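Local coordinates for protein cytochrome P450 monooxygenase (Rhodococcus sp. ECU0066, PDB 6KBH) that probably acts as a self-sufficient monooxygenase, with electrons passing through its FMN and 2Fe-2S cluster to a heme that activates oxygen, at residues F581-I586 and I607-R612; Q656-G661 and T680-H685. All coordinates share one frame; numbering follows the deposited sequence.

Interaction 1. Residues F581-I586 and I607-R612. With FMN (flavin mononucleotide), chain B.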
ATOM      1  N   PHE A 581     -24.283  -0.061  33.024  1.00118.04           N
ATOM      2  CA  PHE A 581     -22.919  -0.246  32.554  1.00112.99           C
ATOM      3  C   PHE A 581     -22.168  -1.000  33.641  1.00114.00           C
ATOM      4  O   PHE A 581     -22.257  -0.641  34.814  1.00111.26           O
ATOM      5  CB  PHE A 581     -22.246   1.103  32.286  1.00109.12           C
ATOM      6  CG  PHE A 581     -23.066   2.071  31.455  1.00110.49           C
ATOM      7  CD1 PHE A 581     -23.965   2.941  32.047  1.00113.91           C
ATOM      8  CD2 PHE A 581     -22.911   2.122  30.074  1.00108.80           C
ATOM      9  CE1 PHE A 581     -24.695   3.837  31.290  1.00117.79           C
ATOM     10  CE2 PHE A 581     -23.640   3.013  29.301  1.00103.95           C
ATOM     11  CZ  PHE A 581     -24.534   3.877  29.906  1.00110.70           C
ATOM     12  N   VAL A 582     -21.462  -2.055  33.274  1.00111.59           N
ATOM     13  CA  VAL A 582     -20.565  -2.733  34.196  1.00104.51           C
ATOM     14  C   VAL A 582     -19.163  -2.592  33.625  1.00101.29           C
ATOM     15  O   VAL A 582     -18.974  -2.644  32.408  1.00 99.62           O
ATOM     16  CB  VAL A 582     -20.948  -4.201  34.449  1.00105.67           C
ATOM     17  CG1 VAL A 582     -20.877  -4.992  33.191  1.00111.20           C
ATOM     18  CG2 VAL A 582     -20.073  -4.795  35.549  1.00114.42           C
ATOM     19  N   ALA A 583     -18.192  -2.332  34.498  1.00103.72           N
ATOM     20  CA  ALA A 583     -16.865  -1.892  34.082  1.00102.43           C
ATOM     21  C   ALA A 583     -15.828  -2.483  35.021  1.00 98.79           C
ATOM     22  O   ALA A 583     -15.994  -2.439  36.244  1.00103.36           O
ATOM     23  CB  ALA A 583     -16.755  -0.360  34.085  1.00 98.46           C
ATOM     24  N   GLY A 584     -14.760  -3.027  34.444  1.00 95.43           N
ATOM     25  CA  GLY A 584     -13.692  -3.617  35.226  1.00107.14           C
ATOM     26  C   GLY A 584     -12.318  -3.126  34.819  1.00107.32           C
ATOM     27  O   GLY A 584     -11.940  -3.222  33.647  1.00101.58           O
ATOM     28  N   GLY A 585     -11.560  -2.605  35.779  1.00105.46           N
ATOM     29  CA  GLY A 585     -10.220  -2.136  35.466  1.00102.85           C
ATOM     30  C   GLY A 585     -10.260  -0.959  34.513  1.00103.44           C
ATOM     31  O   GLY A 585     -11.046  -0.021  34.684  1.00102.78           O
ATOM     32  N   ILE A 586      -9.410  -1.016  33.484  1.00100.35           N
ATOM     33  CA  ILE A 586      -9.300   0.078  32.524  1.00 92.39           C
ATOM     34  C   ILE A 586     -10.447   0.096  31.521  1.00 98.32           C
ATOM     35  O   ILE A 586     -10.579   1.055  30.751  1.00 95.67           O
ATOM     36  CB  ILE A 586      -7.916   0.018  31.833  1.00 88.64           C
ATOM     37  CG1 ILE A 586      -7.661   1.327  31.106  1.00 87.84           C
ATOM     38  CG2 ILE A 586      -7.831  -1.175  30.897  1.00 90.38           C
ATOM     39  CD1 ILE A 586      -7.097   2.409  31.978  1.00 80.73           C
ATOM     40  N   ILE A 607     -24.315   2.615  36.503  1.00120.55           N
ATOM     41  CA  ILE A 607     -22.953   2.222  36.156  1.00117.93           C
ATOM     42  C   ILE A 607     -22.301   1.543  37.354  1.00116.95           C
ATOM     43  O   ILE A 607     -22.387   2.034  38.486  1.00117.29           O
ATOM     44  CB  ILE A 607     -22.120   3.416  35.651  1.00115.69           C
ATOM     45  CG1 ILE A 607     -21.627   4.315  36.768  1.00117.47           C
ATOM     46  CG2 ILE A 607     -22.957   4.310  34.797  1.00119.38           C
ATOM     47  CD1 ILE A 607     -20.808   5.443  36.206  1.00119.09           C
ATOM     48  N   HIS A 608     -21.679   0.394  37.097  1.00110.64           N
ATOM     49  CA  HIS A 608     -21.103  -0.464  38.120  1.00109.01           C
ATOM     50  C   HIS A 608     -19.641  -0.681  37.746  1.00105.03           C
ATOM     51  O   HIS A 608     -19.349  -1.223  36.674  1.00 98.67           O
ATOM     52  CB  HIS A 608     -21.866  -1.797  38.209  1.00113.88           C
ATOM     53  CG  HIS A 608     -23.246  -1.678  38.768  1.00117.53           C
ATOM     54  ND1 HIS A 608     -23.530  -1.886  40.101  1.00125.19           N
ATOM     55  CD2 HIS A 608     -24.429  -1.402  38.174  1.00119.39           C
ATOM     56  CE1 HIS A 608     -24.824  -1.728  40.314  1.00119.07           C
ATOM     57  NE2 HIS A 608     -25.394  -1.432  39.159  1.00115.70           N
ATOM     58  N   TYR A 609     -18.723  -0.266  38.619  1.00111.23           N
ATOM     59  CA  TYR A 609     -17.303  -0.174  38.284  1.00106.46           C
ATOM     60  C   TYR A 609     -16.483  -0.934  39.321  1.00111.76           C
ATOM     61  O   TYR A 609     -16.424  -0.534  40.488  1.00107.19           O
ATOM     62  CB  TYR A 609     -16.873   1.293  38.200  1.00101.13           C
ATOM     63  CG  TYR A 609     -15.436   1.540  37.794  1.00 98.17           C
ATOM     64  CD1 TYR A 609     -14.716   0.598  37.067  1.00 97.98           C
ATOM     65  CD2 TYR A 609     -14.803   2.728  38.133  1.00102.31           C
ATOM     66  CE1 TYR A 609     -13.400   0.835  36.701  1.00 98.56           C
ATOM     67  CE2 TYR A 609     -13.495   2.973  37.768  1.00101.04           C
ATOM     68  CZ  TYR A 609     -12.797   2.026  37.056  1.00 96.60           C
ATOM     69  OH  TYR A 609     -11.493   2.276  36.698  1.00101.70           O
ATOM     70  N   ALA A 610     -15.841  -2.017  38.891  1.00109.92           N
ATOM     71  CA  ALA A 610     -15.011  -2.841  39.755  1.00104.27           C
ATOM     72  C   ALA A 610     -13.557  -2.789  39.300  1.00107.17           C
ATOM     73  O   ALA A 610     -13.249  -2.452  38.154  1.00109.14           O
ATOM     74  CB  ALA A 610     -15.500  -4.295  39.775  1.00107.94           C
ATOM     75  N   GLY A 611     -12.664  -3.132  40.220  1.00105.14           N
ATOM     76  CA  GLY A 611     -11.244  -3.149  39.931  1.00106.24           C
ATOM     77  C   GLY A 611     -10.482  -3.723  41.103  1.00114.61           C
ATOM     78  O   GLY A 611     -11.014  -3.848  42.211  1.00118.24           O
ATOM     79  N   ARG A 612      -9.220  -4.071  40.841  1.00111.90           N
ATOM     80  CA  ARG A 612      -8.415  -4.730  41.865  1.00107.96           C
ATOM     81  C   ARG A 612      -8.220  -3.836  43.086  1.00118.36           C
ATOM     82  O   ARG A 612      -8.181  -4.326  44.220  1.00126.25           O
ATOM     83  CB  ARG A 612      -7.067  -5.164  41.283  1.00111.55           C
ATOM     84  CG  ARG A 612      -6.098  -4.028  40.974  1.00122.19           C
ATOM     85  CD  ARG A 612      -5.053  -4.443  39.946  1.00121.51           C
ATOM     86  NE  ARG A 612      -4.056  -5.358  40.497  1.00129.37           N
ATOM     87  CZ  ARG A 612      -2.940  -4.972  41.106  1.00129.18           C
ATOM     88  NH1 ARG A 612      -2.674  -3.681  41.253  1.00120.54           N
ATOM     89  NH2 ARG A 612      -2.090  -5.877  41.572  1.00132.43           N
TER
HETATM   90  N1  FMN B 801      -7.879  -2.792  22.608  1.00106.63           N
HETATM   91  C2  FMN B 801      -8.773  -2.867  21.610  1.00107.64           C
HETATM   92  O2  FMN B 801      -8.691  -3.833  20.783  1.00111.58           O
HETATM   93  N3  FMN B 801      -9.747  -1.963  21.450  1.00107.30           N
HETATM   94  C4  FMN B 801      -9.838  -0.939  22.322  1.00104.56           C
HETATM   95  O4  FMN B 801     -10.815  -0.010  22.184  1.00112.62           O
HETATM   96  C4A FMN B 801      -8.925  -0.836  23.371  1.00103.67           C
HETATM   97  N5  FMN B 801      -9.026   0.189  24.232  1.00 98.03           N
HETATM   98  C5A FMN B 801      -8.141   0.279  25.230  1.00 96.99           C
HETATM   99  C6  FMN B 801      -8.273   1.345  26.101  1.00 91.54           C
HETATM  100  C7  FMN B 801      -7.392   1.486  27.147  1.00 95.05           C
HETATM  101  C7M FMN B 801      -7.651   2.726  28.038  1.00 95.25           C
HETATM  102  C8  FMN B 801      -6.362   0.558  27.347  1.00 91.05           C
HETATM  103  C8M FMN B 801      -5.364   0.676  28.482  1.00 76.38           C
HETATM  104  C9  FMN B 801      -6.241  -0.522  26.479  1.00 91.87           C
HETATM  105  C9A FMN B 801      -7.122  -0.664  25.403  1.00 94.17           C
HETATM  106  N10 FMN B 801      -7.027  -1.698  24.538  1.00 95.39           N
HETATM  107  C10 FMN B 801      -7.922  -1.789  23.515  1.00104.29           C
HETATM  108  C1' FMN B 801      -5.942  -2.724  24.647  1.00 93.64           C
HETATM  109  C2' FMN B 801      -4.676  -2.292  23.951  1.00101.02           C
HETATM  110  O2' FMN B 801      -4.786  -2.229  22.589  1.00 95.40           O
HETATM  111  C3' FMN B 801      -3.529  -3.206  24.296  1.00 99.96           C
HETATM  112  O3' FMN B 801      -3.775  -4.558  24.013  1.00104.56           O
HETATM  113  C4' FMN B 801      -3.109  -3.037  25.773  1.00103.12           C
HETATM  114  O4' FMN B 801      -2.975  -1.771  26.299  1.00102.38           O
HETATM  115  C5' FMN B 801      -1.699  -3.645  26.037  1.00101.05           C
HETATM  116  O5' FMN B 801      -0.676  -3.415  25.035  1.00103.68           O
HETATM  117  P   FMN B 801       0.613  -4.310  25.069  1.00 96.66           P
HETATM  118  O1P FMN B 801       1.248  -4.348  23.702  1.00 98.48           O
HETATM  119  O2P FMN B 801       1.621  -3.762  26.029  1.00 99.14           O
HETATM  120  O3P FMN B 801       0.200  -5.682  25.501  1.00112.24           O

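Interaction 2. Residues Q656-G661 and T680-H685. With FMN (flavin mononucleotide), chain B.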
ATOM      1  N   GLN A 656     -30.880  -2.292  28.428  1.00129.02           N
ATOM      2  CA  GLN A 656     -29.676  -2.734  27.742  1.00125.56           C
ATOM      3  C   GLN A 656     -28.481  -2.652  28.680  1.00120.01           C
ATOM      4  O   GLN A 656     -28.503  -1.941  29.691  1.00121.66           O
ATOM      5  CB  GLN A 656     -29.400  -1.893  26.486  1.00122.11           C
ATOM      6  CG  GLN A 656     -30.169  -2.309  25.248  1.00121.75           C
ATOM      7  CD  GLN A 656     -29.702  -1.563  24.014  1.00128.65           C
ATOM      8  OE1 GLN A 656     -28.878  -0.651  24.102  1.00131.63           O
ATOM      9  NE2 GLN A 656     -30.226  -1.944  22.854  1.00124.80           N
ATOM     10  N   VAL A 657     -27.431  -3.404  28.339  1.00117.44           N
ATOM     11  CA  VAL A 657     -26.198  -3.438  29.128  1.00114.49           C
ATOM     12  C   VAL A 657     -24.999  -3.402  28.179  1.00114.55           C
ATOM     13  O   VAL A 657     -24.793  -4.344  27.399  1.00117.89           O
ATOM     14  CB  VAL A 657     -26.106  -4.702  30.016  1.00113.57           C
ATOM     15  CG1 VAL A 657     -24.878  -4.615  30.945  1.00114.22           C
ATOM     16  CG2 VAL A 657     -27.389  -5.028  30.788  1.00105.40           C
ATOM     17  N   TYR A 658     -24.201  -2.341  28.256  1.00115.00           N
ATOM     18  CA  TYR A 658     -22.887  -2.335  27.630  1.00111.76           C
ATOM     19  C   TYR A 658     -21.819  -2.500  28.699  1.00108.15           C
ATOM     20  O   TYR A 658     -21.979  -2.034  29.833  1.00109.94           O
ATOM     21  CB  TYR A 658     -22.621  -1.064  26.823  1.00115.13           C
ATOM     22  CG  TYR A 658     -23.707  -0.724  25.846  1.00114.94           C
ATOM     23  CD1 TYR A 658     -24.901  -0.171  26.272  1.00112.11           C
ATOM     24  CD2 TYR A 658     -23.535  -0.954  24.497  1.00117.94           C
ATOM     25  CE1 TYR A 658     -25.890   0.140  25.390  1.00117.78           C
ATOM     26  CE2 TYR A 658     -24.524  -0.651  23.598  1.00120.73           C
ATOM     27  CZ  TYR A 658     -25.703  -0.100  24.055  1.00121.96           C
ATOM     28  OH  TYR A 658     -26.713   0.221  23.180  1.00121.46           O
ATOM     29  N   SER A 659     -20.728  -3.173  28.329  1.00110.53           N
ATOM     30  CA  SER A 659     -19.752  -3.555  29.330  1.00105.80           C
ATOM     31  C   SER A 659     -18.390  -3.778  28.704  1.00102.80           C
ATOM     32  O   SER A 659     -18.273  -4.117  27.524  1.00103.21           O
ATOM     33  CB  SER A 659     -20.195  -4.818  30.054  1.00113.81           C
ATOM     34  OG  SER A 659     -20.157  -5.949  29.191  1.00123.85           O
ATOM     35  N   CYS A 660     -17.356  -3.615  29.532  1.00103.08           N
ATOM     36  CA  CYS A 660     -15.993  -3.612  29.027  1.00102.26           C
ATOM     37  C   CYS A 660     -14.990  -3.813  30.154  1.00 98.73           C
ATOM     38  O   CYS A 660     -15.062  -3.137  31.184  1.00102.67           O
ATOM     39  CB  CYS A 660     -15.726  -2.303  28.285  1.00106.52           C
ATOM     40  SG  CYS A 660     -14.038  -2.106  27.762  1.00103.53           S
ATOM     41  N   GLY A 661     -14.060  -4.745  29.970  1.00 95.74           N
ATOM     42  CA  GLY A 661     -13.045  -5.017  30.959  1.00100.71           C
ATOM     43  C   GLY A 661     -12.277  -6.286  30.651  1.00103.17           C
ATOM     44  O   GLY A 661     -12.173  -6.710  29.495  1.00103.39           O
ATOM     45  N   THR A 680     -29.474  -7.684  24.070  1.00132.04           N
ATOM     46  CA  THR A 680     -29.411  -6.917  25.310  1.00131.18           C
ATOM     47  C   THR A 680     -27.986  -6.515  25.672  1.00125.82           C
ATOM     48  O   THR A 680     -27.744  -5.364  26.053  1.00121.66           O
ATOM     49  CB  THR A 680     -30.023  -7.727  26.454  1.00131.63           C
ATOM     50  OG1 THR A 680     -29.579  -9.088  26.364  1.00136.90           O
ATOM     51  CG2 THR A 680     -31.537  -7.685  26.387  1.00126.50           C
ATOM     52  N   LEU A 681     -27.037  -7.441  25.578  1.00126.49           N
ATOM     53  CA  LEU A 681     -25.683  -7.221  26.069  1.00122.76           C
ATOM     54  C   LEU A 681     -24.757  -6.830  24.927  1.00119.68           C
ATOM     55  O   LEU A 681     -24.777  -7.456  23.863  1.00119.17           O
ATOM     56  CB  LEU A 681     -25.141  -8.472  26.764  1.00122.53           C
ATOM     57  CG  LEU A 681     -23.630  -8.437  27.021  1.00116.17           C
ATOM     58  CD1 LEU A 681     -23.282  -7.348  28.028  1.00116.52           C
ATOM     59  CD2 LEU A 681     -23.106  -9.788  27.473  1.00108.65           C
ATOM     60  N   HIS A 682     -23.943  -5.804  25.154  1.00117.29           N
ATOM     61  CA  HIS A 682     -22.886  -5.433  24.227  1.00113.57           C
ATOM     62  C   HIS A 682     -21.576  -5.340  24.989  1.00107.83           C
ATOM     63  O   HIS A 682     -21.532  -4.823  26.109  1.00114.60           O
ATOM     64  CB  HIS A 682     -23.184  -4.112  23.525  1.00122.35           C
ATOM     65  CG  HIS A 682     -24.569  -4.027  22.968  1.00122.10           C
ATOM     66  ND1 HIS A 682     -25.665  -3.718  23.745  1.00118.14           N
ATOM     67  CD2 HIS A 682     -25.038  -4.211  21.712  1.00117.29           C
ATOM     68  CE1 HIS A 682     -26.749  -3.716  22.991  1.00118.91           C
ATOM     69  NE2 HIS A 682     -26.396  -4.012  21.753  1.00121.25           N
ATOM     70  N   VAL A 683     -20.516  -5.849  24.382  1.00113.30           N
ATOM     71  CA  VAL A 683     -19.208  -5.928  25.011  1.00111.71           C
ATOM     72  C   VAL A 683     -18.171  -5.374  24.049  1.00100.77           C
ATOM     73  O   VAL A 683     -18.343  -5.416  22.829  1.00103.23           O
ATOM     74  CB  VAL A 683     -18.845  -7.377  25.400  1.00107.49           C
ATOM     75  CG1 VAL A 683     -19.514  -7.753  26.708  1.00102.81           C
ATOM     76  CG2 VAL A 683     -19.260  -8.322  24.293  1.00107.46           C
ATOM     77  N   GLU A 684     -17.095  -4.834  24.609  1.00 97.79           N
ATOM     78  CA  GLU A 684     -15.903  -4.498  23.847  1.00101.14           C
ATOM     79  C   GLU A 684     -14.712  -5.189  24.494  1.00105.17           C
ATOM     80  O   GLU A 684     -14.447  -5.005  25.689  1.00 95.14           O
ATOM     81  CB  GLU A 684     -15.672  -2.982  23.781  1.00 98.78           C
ATOM     82  CG  GLU A 684     -14.255  -2.593  23.368  1.00 93.34           C
ATOM     83  CD  GLU A 684     -14.201  -1.333  22.517  1.00102.73           C
ATOM     84  OE1 GLU A 684     -14.592  -1.390  21.330  1.00104.20           O
ATOM     85  OE2 GLU A 684     -13.747  -0.289  23.028  1.00104.00           O
ATOM     86  N   HIS A 685     -14.003  -5.990  23.710  1.00102.62           N
ATOM     87  CA  HIS A 685     -12.835  -6.707  24.193  1.00 96.40           C
ATOM     88  C   HIS A 685     -11.583  -5.863  23.992  1.00 99.69           C
ATOM     89  O   HIS A 685     -11.415  -5.210  22.955  1.00 93.87           O
ATOM     90  CB  HIS A 685     -12.684  -8.041  23.461  1.00100.28           C
ATOM     91  CG  HIS A 685     -13.910  -8.897  23.493  1.00102.75           C
ATOM     92  ND1 HIS A 685     -14.196  -9.747  24.540  1.00108.35           N
ATOM     93  CD2 HIS A 685     -14.918  -9.046  22.601  1.00 96.93           C
ATOM     94  CE1 HIS A 685     -15.330 -10.379  24.293  1.00106.36           C
ATOM     95  NE2 HIS A 685     -15.787  -9.973  23.123  1.00101.84           N
TER
HETATM   96  N1  FMN B 801      -7.879  -2.792  22.608  1.00106.63           N
HETATM   97  C2  FMN B 801      -8.773  -2.867  21.610  1.00107.64           C
HETATM   98  O2  FMN B 801      -8.691  -3.833  20.783  1.00111.58           O
HETATM   99  N3  FMN B 801      -9.747  -1.963  21.450  1.00107.30           N
HETATM  100  C4  FMN B 801      -9.838  -0.939  22.322  1.00104.56           C
HETATM  101  O4  FMN B 801     -10.815  -0.010  22.184  1.00112.62           O
HETATM  102  C4A FMN B 801      -8.925  -0.836  23.371  1.00103.67           C
HETATM  103  N5  FMN B 801      -9.026   0.189  24.232  1.00 98.03           N
HETATM  104  C5A FMN B 801      -8.141   0.279  25.230  1.00 96.99           C
HETATM  105  C6  FMN B 801      -8.273   1.345  26.101  1.00 91.54           C
HETATM  106  C7  FMN B 801      -7.392   1.486  27.147  1.00 95.05           C
HETATM  107  C7M FMN B 801      -7.651   2.726  28.038  1.00 95.25           C
HETATM  108  C8  FMN B 801      -6.362   0.558  27.347  1.00 91.05           C
HETATM  109  C8M FMN B 801      -5.364   0.676  28.482  1.00 76.38           C
HETATM  110  C9  FMN B 801      -6.241  -0.522  26.479  1.00 91.87           C
HETATM  111  C9A FMN B 801      -7.122  -0.664  25.403  1.00 94.17           C
HETATM  112  N10 FMN B 801      -7.027  -1.698  24.538  1.00 95.39           N
HETATM  113  C10 FMN B 801      -7.922  -1.789  23.515  1.00104.29           C
HETATM  114  C1' FMN B 801      -5.942  -2.724  24.647  1.00 93.64           C
HETATM  115  C2' FMN B 801      -4.676  -2.292  23.951  1.00101.02           C
HETATM  116  O2' FMN B 801      -4.786  -2.229  22.589  1.00 95.40           O
HETATM  117  C3' FMN B 801      -3.529  -3.206  24.296  1.00 99.96           C
HETATM  118  O3' FMN B 801      -3.775  -4.558  24.013  1.00104.56           O
HETATM  119  C4' FMN B 801      -3.109  -3.037  25.773  1.00103.12           C
HETATM  120  O4' FMN B 801      -2.975  -1.771  26.299  1.00102.38           O
HETATM  121  C5' FMN B 801      -1.699  -3.645  26.037  1.00101.05           C
HETATM  122  O5' FMN B 801      -0.676  -3.415  25.035  1.00103.68           O
HETATM  123  P   FMN B 801       0.613  -4.310  25.069  1.00 96.66           P
HETATM  124  O1P FMN B 801       1.248  -4.348  23.702  1.00 98.48           O
HETATM  125  O2P FMN B 801       1.621  -3.762  26.029  1.00 99.14           O
HETATM  126  O3P FMN B 801       0.200  -5.682  25.501  1.00112.24           O

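Interaction 1. Residues F581-I586 and I607-R612
F581 pairs with I607, V582 with H608, A583 with Y609 and G584 with A610 in two neighbouring parallel strands. Their axes run 12° apart. The backbone ladder includes H608 N to F581 O and A610 N to A583 O, the latter 2.7 Å long and nearly straight at 170°. The bond from A583 N to H608 O is weak. G585 N continues the ladder with a bond to A610 O.

The packing is closest on the face of F581, A583, I607 and Y609. The CD1 side of the F581 ring meets the CG2 branch of I607 obliquely. The Y609 ring has CG anti to its backbone N (chi1 -177°). Its CD1 edge lies beside A583, with CB of A583 3.7 Å from CD1 of Y609. A583 O lies in the ring plane beside CD1, and G585 O beside CE1. Y609 OH lies 3.1 Å from G585 O and also has A618 O as a hydrogen-bond partner. Helix 588-601 packs on F581 and A583, and helix 620-625 on I607 and Y609.

The other face is looser between the strands. CG2 of V582 comes no nearer than 4.4 Å to CB of H608. V582 and A610 are partly exposed, and G584 has no side chain.

At G585 the chain turns with a positive phi, which favours glycine. I586 then points away from 607-612. Its CG1 lies 3.4 Å from FMN C7M, at the dimethyl end of the flavin. Backbone amides and carbonyls fix the register, and the apolar face packs under the helices. The contact is therefore structural, and it meets the cofactor through the apolar I586.

Interaction 2. Residues Q656-G661 and T680-H685
V657 pairs with L681, Y658 with H682 and S659 with V683 in two parallel strands whose axes run 16° apart. V657 N bonds to T680 O, and H682 N to V657 O at 2.8 Å. S659 N then bonds to H682 O, and E684 N to S659 O at a longer 3.2 Å.

The main side-chain contact is an offset stack of the Y658 and H682 rings. Their centroids are 4.3 Å apart and their planes 15° from parallel. Both side chains have CG anti to the carbonyl carbon, with chi1 -51° for Y658, and the two side chains run alongside each other in the same direction. CE2 of Y658 sits over one imidazole face, toward its rim. ND1 of H682 sits over the phenol in the same off-centre way, 3.3 Å from CE2 of Y658. The Q656 amide crosses H682 obliquely, its CD 3.8 Å from CE1 of H682. Y658 OH gives a weak bond to Q656 OE1, while its stronger partner is D573 N. The bond with D573 N, with the weak one to Q656, fixes the outer end of the phenol.

The face of V657, S659, L681 and V683 is mostly apolar. CD1 of L681 reaches across to S659 OG at 3.6 Å, and CG1 of V683 also meets that hydroxyl. E684 is an FMN-binding residue. Its OE2 lies 3.1 Å from FMN O4, so the C-terminal part of 680-685 reaches the flavin.

The two strands are joined by helix 663-672 in a beta-alpha-beta crossover. L666 of this helix packs on S659 and V683. On the other face, helix 588-601 meets Y658 and C660. Strand 578-584 borders 656-661 on the side away from 680-685, and strand 681-685 is one of the two edge strands of this sheet within the chain.

From the N terminus, strand 578-584 leads through helix 588-601 to strand 605-611, and interaction 1 closes this loop. The chain continues through strand 631-635 and returns to the other side of 578-584 as strand 655-661. Helix 663-672 then leads to strand 681-685, and interaction 2 closes the second loop. The loops follow in series and neither nest nor cross. They meet where strands 578-584 and 655-661 are neighbours: G584 N probably bonds to C660 O, and V582 packs on S659. Together they join four strands of the parallel sheet, consistent with the nucleotide-binding domain of ferredoxin reductase relatives. FMN is met by the C-terminal end of 581-586 and by that of 680-685.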